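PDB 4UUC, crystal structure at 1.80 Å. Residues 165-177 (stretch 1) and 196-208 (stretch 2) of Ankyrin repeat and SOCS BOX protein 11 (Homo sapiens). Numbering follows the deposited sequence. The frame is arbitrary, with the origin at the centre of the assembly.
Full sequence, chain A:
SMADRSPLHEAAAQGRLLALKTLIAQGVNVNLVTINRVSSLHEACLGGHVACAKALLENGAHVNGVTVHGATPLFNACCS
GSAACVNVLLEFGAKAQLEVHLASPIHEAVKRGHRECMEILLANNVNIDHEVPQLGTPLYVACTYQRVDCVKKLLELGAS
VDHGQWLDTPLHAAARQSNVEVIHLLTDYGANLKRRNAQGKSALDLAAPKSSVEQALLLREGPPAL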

ATOM      1  N   GLN A 165      11.695  -7.453   5.843  1.00 19.38           N
ATOM      2  CA  GLN A 165      11.041  -8.750   5.680  1.00 22.57           C
ATOM      3  C   GLN A 165      11.903  -9.798   6.380  1.00 17.99           C
ATOM      4  O   GLN A 165      12.847 -10.335   5.797  1.00 18.21           O
ATOM      5  CB  GLN A 165      10.848  -9.085   4.197  1.00 21.56           C
ATOM      6  CG  GLN A 165       9.877 -10.226   3.927  1.00 21.58           C
ATOM      7  CD  GLN A 165      10.464 -11.588   4.244  1.00 27.17           C
ATOM      8  OE1 GLN A 165      10.109 -12.214   5.245  1.00 29.43           O
ATOM      9  NE2 GLN A 165      11.366 -12.056   3.390  1.00 24.89           N
ATOM     10  N   TRP A 166      11.558 -10.059   7.639  1.00 21.11           N
ATOM     11  CA  TRP A 166      12.377 -10.828   8.577  1.00 20.39           C
ATOM     12  C   TRP A 166      13.830 -10.324   8.534  1.00 17.47           C
ATOM     13  O   TRP A 166      14.095  -9.222   9.006  1.00 19.37           O
ATOM     14  CB  TRP A 166      12.284 -12.339   8.311  1.00 19.09           C
ATOM     15  CG  TRP A 166      12.896 -13.141   9.449  1.00 16.77           C
ATOM     16  CD1 TRP A 166      12.686 -12.950  10.784  1.00 19.03           C
ATOM     17  CD2 TRP A 166      13.832 -14.226   9.344  1.00 15.69           C
ATOM     18  NE1 TRP A 166      13.425 -13.846  11.516  1.00 17.18           N
ATOM     19  CE2 TRP A 166      14.135 -14.641  10.658  1.00 15.51           C
ATOM     20  CE3 TRP A 166      14.437 -14.886   8.270  1.00 15.40           C
ATOM     21  CZ2 TRP A 166      15.018 -15.684  10.925  1.00 16.59           C
ATOM     22  CZ3 TRP A 166      15.314 -15.922   8.539  1.00 17.65           C
ATOM     23  CH2 TRP A 166      15.598 -16.309   9.856  1.00 13.83           C
ATOM     24  N   LEU A 167      14.764 -11.098   7.981  1.00 17.51           N
ATOM     25  CA  LEU A 167      16.178 -10.702   8.000  1.00 18.52           C
ATOM     26  C   LEU A 167      16.592  -9.828   6.809  1.00 17.40           C
ATOM     27  O   LEU A 167      17.707  -9.301   6.781  1.00 18.14           O
ATOM     28  CB  LEU A 167      17.080 -11.936   8.045  1.00 19.92           C
ATOM     29  CG  LEU A 167      17.179 -12.694   9.374  1.00 18.63           C
ATOM     30  CD1 LEU A 167      18.183 -13.824   9.232  1.00 21.91           C
ATOM     31  CD2 LEU A 167      17.552 -11.794  10.541  1.00 22.24           C
ATOM     32  N   ASP A 168      15.708  -9.688   5.827  1.00 15.19           N
ATOM     33  CA  ASP A 168      15.969  -8.820   4.681  1.00 16.71           C
ATOM     34  C   ASP A 168      15.563  -7.393   5.056  1.00 16.88           C
ATOM     35  O   ASP A 168      14.377  -7.083   5.172  1.00 17.62           O
ATOM     36  CB  ASP A 168      15.202  -9.311   3.448  1.00 18.26           C
ATOM     37  CG  ASP A 168      15.953  -9.066   2.144  1.00 18.84           C
ATOM     38  OD1 ASP A 168      17.142  -9.432   2.050  1.00 25.46           O
ATOM     39  OD2 ASP A 168      15.344  -8.522   1.204  1.00 22.48           O
ATOM     40  N   THR A 169      16.550  -6.533   5.283  1.00 17.62           N
ATOM     41  CA  THR A 169      16.279  -5.158   5.679  1.00 17.30           C
ATOM     42  C   THR A 169      15.860  -4.341   4.453  1.00 16.47           C
ATOM     43  O   THR A 169      16.070  -4.771   3.321  1.00 14.98           O
ATOM     44  CB  THR A 169      17.509  -4.493   6.341  1.00 17.20           C
ATOM     45  OG1 THR A 169      18.501  -4.204   5.349  1.00 17.72           O
ATOM     46  CG2 THR A 169      18.113  -5.393   7.419  1.00 21.54           C
ATOM     47  N   PRO A 170      15.253  -3.165   4.677  1.00 14.66           N
ATOM     48  CA  PRO A 170      14.948  -2.253   3.569  1.00 16.23           C
ATOM     49  C   PRO A 170      16.174  -1.934   2.718  1.00 17.04           C
ATOM     50  O   PRO A 170      16.044  -1.754   1.506  1.00 15.27           O
ATOM     51  CB  PRO A 170      14.427  -1.007   4.285  1.00 16.63           C
ATOM     52  CG  PRO A 170      13.817  -1.537   5.530  1.00 18.55           C
ATOM     53  CD  PRO A 170      14.718  -2.663   5.954  1.00 15.81           C
ATOM     54  N   LEU A 171      17.349  -1.877   3.339  1.00 16.96           N
ATOM     55  CA  LEU A 171      18.576  -1.605   2.600  1.00 15.34           C
ATOM     56  C   LEU A 171      18.922  -2.772   1.671  1.00 17.86           C
ATOM     57  O   LEU A 171      19.390  -2.557   0.556  1.00 13.46           O
ATOM     58  CB  LEU A 171      19.739  -1.328   3.556  1.00 15.63           C
ATOM     59  CG  LEU A 171      21.042  -0.860   2.901  1.00 16.16           C
ATOM     60  CD1 LEU A 171      20.906   0.560   2.347  1.00 16.83           C
ATOM     61  CD2 LEU A 171      22.195  -0.944   3.881  1.00 20.82           C
ATOM     62  N   HIS A 172      18.693  -4.004   2.126  1.00 15.74           N
ATOM     63  CA  HIS A 172      18.899  -5.169   1.269  1.00 18.39           C
ATOM     64  C   HIS A 172      18.001  -5.091   0.043  1.00 15.74           C
ATOM     65  O   HIS A 172      18.441  -5.349  -1.075  1.00 16.84           O
ATOM     66  CB  HIS A 172      18.625  -6.478   2.020  1.00 15.87           C
ATOM     67  CG  HIS A 172      19.711  -6.874   2.969  1.00 19.41           C
ATOM     68  ND1 HIS A 172      19.557  -6.826   4.337  1.00 24.77           N
ATOM     69  CD2 HIS A 172      20.966  -7.332   2.749  1.00 25.05           C
ATOM     70  CE1 HIS A 172      20.671  -7.230   4.920  1.00 24.23           C
ATOM     71  NE2 HIS A 172      21.542  -7.542   3.978  1.00 23.42           N
ATOM     72  N   ALA A 173      16.739  -4.732   0.263  1.00 16.44           N
ATOM     73  CA  ALA A 173      15.787  -4.577  -0.829  1.00 15.26           C
ATOM     74  C   ALA A 173      16.246  -3.485  -1.790  1.00 16.43           C
ATOM     75  O   ALA A 173      16.209  -3.664  -3.003  1.00 14.85           O
ATOM     76  CB  ALA A 173      14.411  -4.253  -0.295  1.00 15.68           C
ATOM     77  N   ALA A 174      16.688  -2.361  -1.236  1.00 16.33           N
ATOM     78  CA  ALA A 174      17.139  -1.237  -2.048  1.00 18.76           C
ATOM     79  C   ALA A 174      18.373  -1.605  -2.874  1.00 12.09           C
ATOM     80  O   ALA A 174      18.536  -1.133  -4.002  1.00 16.66           O
ATOM     81  CB  ALA A 174      17.433  -0.027  -1.161  1.00 17.82           C
ATOM     82  N   ALA A 175      19.229  -2.452  -2.311  1.00 16.94           N
ATOM     83  CA  ALA A 175      20.467  -2.862  -2.973  1.00 15.44           C
ATOM     84  C   ALA A 175      20.196  -3.668  -4.242  1.00 17.89           C
ATOM     85  O   ALA A 175      21.010  -3.674  -5.163  1.00 20.12           O
ATOM     86  CB  ALA A 175      21.331  -3.667  -2.013  1.00 17.56           C
ATOM     87  N   ARG A 176      19.057  -4.355  -4.279  1.00 16.75           N
ATOM     88  CA  ARG A 176      18.681  -5.150  -5.445  1.00 16.44           C
ATOM     89  C   ARG A 176      18.063  -4.304  -6.555  1.00 22.16           C
ATOM     90  O   ARG A 176      17.891  -4.784  -7.680  1.00 20.71           O
ATOM     91  CB  ARG A 176      17.692  -6.245  -5.052  1.00 16.71           C
ATOM     92  CG  ARG A 176      18.249  -7.299  -4.128  1.00 19.67           C
ATOM     93  CD  ARG A 176      17.299  -8.483  -4.059  1.00 20.19           C
ATOM     94  NE  ARG A 176      17.637  -9.406  -2.983  1.00 22.53           N
ATOM     95  CZ  ARG A 176      17.229  -9.278  -1.724  1.00 21.54           C
ATOM     96  NH1 ARG A 176      16.463  -8.256  -1.363  1.00 18.85           N
ATOM     97  NH2 ARG A 176      17.588 -10.175  -0.819  1.00 20.03           N
ATOM     98  N   GLN A 177      17.711  -3.061  -6.234  1.00 18.13           N
ATOM     99  CA  GLN A 177      17.094  -2.157  -7.203  1.00 16.65           C
ATOM    100  C   GLN A 177      18.137  -1.198  -7.779  1.00 19.28           C
ATOM    101  O   GLN A 177      19.337  -1.453  -7.687  1.00 21.61           O
ATOM    102  CB  GLN A 177      15.944  -1.368  -6.567  1.00 18.16           C
ATOM    103  CG  GLN A 177      14.987  -2.189  -5.716  1.00 20.24           C
ATOM    104  CD  GLN A 177      14.523  -3.464  -6.387  1.00 27.92           C
ATOM    105  OE1 GLN A 177      14.296  -3.499  -7.598  1.00 24.26           O
ATOM    106  NE2 GLN A 177      14.380  -4.523  -5.598  1.00 26.76           N
TER
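Stretch 2 196-208: RNAQGKSALDLAA

Stretch 2 runs alongside stretch 1 in the same direction, each passing from a beta turn into a short helix, as expected of successive ankyrin repeats. The CA atoms of Leu 167 and Asn 197 lie 4.8 Å apart, those of His 172 and Ala 203 4.6 Å, and those of Ala 175 and Ala 207 4.9 Å; the contact buries 575 Å² in all.

A type II' turn from Gln 165 to Asp 168 meets a type I turn from Asn 197 to Gly 200. Here Trp 166 CZ3 approaches Ala 198 CB at 4.0 Å, and Leu 167 CB lies 3.8 Å from Ala 198 N. A water donates to both Leu 167 O (2.7 Å) and Arg 196 O (2.6 Å), joining two carbonyls, both acceptors. Asp 168 OD1 accepts from Asn 197 ND2 at 2.9 Å, while Asn 197 OD1 accepts from Lys 201 N (2.9 Å) within its own loop.

Thr 169 caps the first helix, its OG1 accepting from His 172 N at 3.2 Å, and Ser 202 holds the equivalent position before the second. Leu 171 CD2 packs on Ala 203 CB at 3.7 Å. His 172, with chi1 m, reaches across to stretch 2: its NE2 gives a weak hydrogen bond to Lys 201 O (2.9 Å), Asn 197 CB covers one ring face 3.9 Å from the ring centroid, and Leu 206 CD1 lies at the ring edge, 3.5 Å from His 172 CD2.

The small Ala 175 lets the backbones approach closely, its CB lying 3.2 Å from Ala 203 O and 4.0 Å from Leu 206 CB. Arg 176 folds back into a salt bridge with Asp 168 (NH1 to OD2, 2.8 Å), and its guanidinium face is covered by Leu 206 CD1, 3.7 Å from Arg 176 NH2.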

ATOM      1  N   ARG A 196      23.956  -8.961   7.671  1.00 25.30           N
ATOM      2  CA  ARG A 196      23.662  -9.917   6.613  1.00 20.73           C
ATOM      3  C   ARG A 196      22.251 -10.472   6.748  1.00 28.50           C
ATOM      4  O   ARG A 196      21.701 -10.525   7.851  1.00 22.99           O
ATOM      5  CB  ARG A 196      24.692 -11.050   6.638  1.00 26.61           C
ATOM      6  CG  ARG A 196      26.125 -10.541   6.583  1.00 32.78           C
ATOM      7  CD  ARG A 196      27.148 -11.661   6.492  1.00 38.05           C
ATOM      8  NE  ARG A 196      28.468 -11.135   6.145  1.00 40.22           N
ATOM      9  CZ  ARG A 196      28.876 -10.878   4.904  1.00 46.27           C
ATOM     10  NH1 ARG A 196      28.074 -11.105   3.870  1.00 40.06           N
ATOM     11  NH2 ARG A 196      30.092 -10.394   4.691  1.00 49.98           N
ATOM     12  N   ASN A 197      21.675 -10.877   5.618  1.00 26.49           N
ATOM     13  CA  ASN A 197      20.317 -11.411   5.588  1.00 25.80           C
ATOM     14  C   ASN A 197      20.299 -12.939   5.654  1.00 19.74           C
ATOM     15  O   ASN A 197      21.304 -13.564   5.988  1.00 22.58           O
ATOM     16  CB  ASN A 197      19.579 -10.911   4.336  1.00 20.53           C
ATOM     17  CG  ASN A 197      20.135 -11.483   3.031  1.00 24.18           C
ATOM     18  OD1 ASN A 197      21.043 -12.314   3.022  1.00 22.26           O
ATOM     19  ND2 ASN A 197      19.576 -11.027   1.915  1.00 23.27           N
ATOM     20  N   ALA A 198      19.157 -13.534   5.321  1.00 22.88           N
ATOM     21  CA  ALA A 198      18.968 -14.978   5.460  1.00 24.91           C
ATOM     22  C   ALA A 198      19.830 -15.783   4.486  1.00 29.95           C
ATOM     23  O   ALA A 198      20.061 -16.975   4.693  1.00 25.42           O
ATOM     24  CB  ALA A 198      17.500 -15.327   5.268  1.00 26.85           C
ATOM     25  N   GLN A 199      20.299 -15.137   3.424  1.00 25.67           N
ATOM     26  CA  GLN A 199      21.201 -15.782   2.474  1.00 26.11           C
ATOM     27  C   GLN A 199      22.660 -15.474   2.816  1.00 22.38           C
ATOM     28  O   GLN A 199      23.572 -15.840   2.073  1.00 30.54           O
ATOM     29  CB  GLN A 199      20.884 -15.339   1.044  1.00 31.32           C
ATOM     30  CG  GLN A 199      19.606 -15.950   0.468  1.00 28.88           C
ATOM     31  CD  GLN A 199      18.342 -15.389   1.096  1.00 38.93           C
ATOM     32  OE1 GLN A 199      18.184 -14.175   1.219  1.00 36.60           O
ATOM     33  NE2 GLN A 199      17.435 -16.274   1.499  1.00 36.83           N
ATOM     34  N   GLY A 200      22.873 -14.812   3.949  1.00 23.53           N
ATOM     35  CA  GLY A 200      24.206 -14.463   4.407  1.00 23.78           C
ATOM     36  C   GLY A 200      24.822 -13.312   3.630  1.00 28.06           C
ATOM     37  O   GLY A 200      26.040 -13.130   3.640  1.00 28.11           O
ATOM     38  N   LYS A 201      23.978 -12.531   2.962  1.00 22.69           N
ATOM     39  CA  LYS A 201      24.440 -11.429   2.110  1.00 24.09           C
ATOM     40  C   LYS A 201      24.280 -10.067   2.780  1.00 25.03           C
ATOM     41  O   LYS A 201      23.253  -9.784   3.397  1.00 21.60           O
ATOM     42  CB  LYS A 201      23.670 -11.418   0.785  1.00 26.67           C
ATOM     43  CG  LYS A 201      23.718 -12.723   0.001  1.00 32.52           C
ATOM     44  CD  LYS A 201      25.100 -12.996  -0.569  1.00 34.45           C
ATOM     45  CE  LYS A 201      25.096 -14.237  -1.458  1.00 43.30           C
ATOM     46  NZ  LYS A 201      26.448 -14.537  -2.007  1.00 54.48           N
ATOM     47  N   SER A 202      25.299  -9.222   2.650  1.00 21.52           N
ATOM     48  CA  SER A 202      25.173  -7.814   2.999  1.00 26.27           C
ATOM     49  C   SER A 202      24.529  -7.062   1.837  1.00 20.92           C
ATOM     50  O   SER A 202      24.438  -7.587   0.725  1.00 18.64           O
ATOM     51  CB  SER A 202      26.537  -7.208   3.310  1.00 29.12           C
ATOM     52  OG  SER A 202      27.315  -7.144   2.127  1.00 26.43           O
ATOM     53  N   ALA A 203      24.088  -5.834   2.088  1.00 22.43           N
ATOM     54  CA  ALA A 203      23.521  -5.013   1.025  1.00 19.10           C
ATOM     55  C   ALA A 203      24.531  -4.857  -0.114  1.00 19.11           C
ATOM     56  O   ALA A 203      24.182  -5.000  -1.285  1.00 17.47           O
ATOM     57  CB  ALA A 203      23.102  -3.656   1.563  1.00 22.12           C
ATOM     58  N   LEU A 204      25.788  -4.599   0.232  1.00 23.52           N
ATOM     59  CA  LEU A 204      26.833  -4.456  -0.776  1.00 24.22           C
ATOM     60  C   LEU A 204      26.963  -5.725  -1.625  1.00 24.17           C
ATOM     61  O   LEU A 204      27.117  -5.644  -2.843  1.00 20.78           O
ATOM     62  CB  LEU A 204      28.171  -4.118  -0.117  1.00 24.35           C
ATOM     63  CG  LEU A 204      29.344  -3.831  -1.060  1.00 32.09           C
ATOM     64  CD1 LEU A 204      29.061  -2.632  -1.966  1.00 26.96           C
ATOM     65  CD2 LEU A 204      30.612  -3.602  -0.255  1.00 34.61           C
ATOM     66  N   ASP A 205      26.881  -6.893  -0.988  1.00 22.53           N
ATOM     67  CA  ASP A 205      26.941  -8.163  -1.716  1.00 25.02           C
ATOM     68  C   ASP A 205      25.841  -8.263  -2.772  1.00 21.79           C
ATOM     69  O   ASP A 205      26.036  -8.859  -3.836  1.00 27.18           O
ATOM     70  CB  ASP A 205      26.812  -9.359  -0.760  1.00 24.23           C
ATOM     71  CG  ASP A 205      27.996  -9.510   0.179  1.00 35.47           C
ATOM     72  OD1 ASP A 205      29.113  -9.063  -0.158  1.00 32.19           O
ATOM     73  OD2 ASP A 205      27.802 -10.101   1.265  1.00 28.87           O
ATOM     74  N   LEU A 206      24.676  -7.697  -2.468  1.00 19.90           N
ATOM     75  CA  LEU A 206      23.513  -7.811  -3.345  1.00 20.91           C
ATOM     76  C   LEU A 206      23.552  -6.847  -4.524  1.00 21.43           C
ATOM     77  O   LEU A 206      22.911  -7.091  -5.545  1.00 20.19           O
ATOM     78  CB  LEU A 206      22.227  -7.577  -2.551  1.00 21.42           C
ATOM     79  CG  LEU A 206      21.892  -8.629  -1.493  1.00 18.12           C
ATOM     80  CD1 LEU A 206      20.726  -8.158  -0.643  1.00 23.42           C
ATOM     81  CD2 LEU A 206      21.572  -9.970  -2.142  1.00 21.44           C
ATOM     82  N   ALA A 207      24.289  -5.749  -4.382  1.00 19.30           N
ATOM     83  CA  ALA A 207      24.320  -4.724  -5.416  1.00 22.77           C
ATOM     84  C   ALA A 207      24.987  -5.243  -6.685  1.00 23.52           C
ATOM     85  O   ALA A 207      25.944  -6.011  -6.624  1.00 22.01           O
ATOM     86  CB  ALA A 207      25.040  -3.479  -4.909  1.00 17.01           C
ATOM     87  N   ALA A 208      24.471  -4.812  -7.832  1.00 21.80           N
ATOM     88  CA  ALA A 208      25.030  -5.198  -9.123  1.00 24.50           C
ATOM     89  C   ALA A 208      26.427  -4.604  -9.302  1.00 24.06           C
ATOM     90  O   ALA A 208      26.624  -3.415  -9.050  1.00 27.24           O
ATOM     91  CB  ALA A 208      24.117  -4.742 -10.244  1.00 29.04           C
TER
HETATM   92  O   HOH W   1      19.711  -9.032   8.607  1.00 20.28           O
HETATM   93  O   HOH W   2      21.847  -3.352  -7.792  1.00 29.14           O
HETATM   94  O   HOH W   3      19.457 -12.498  -0.675  1.00 22.63           O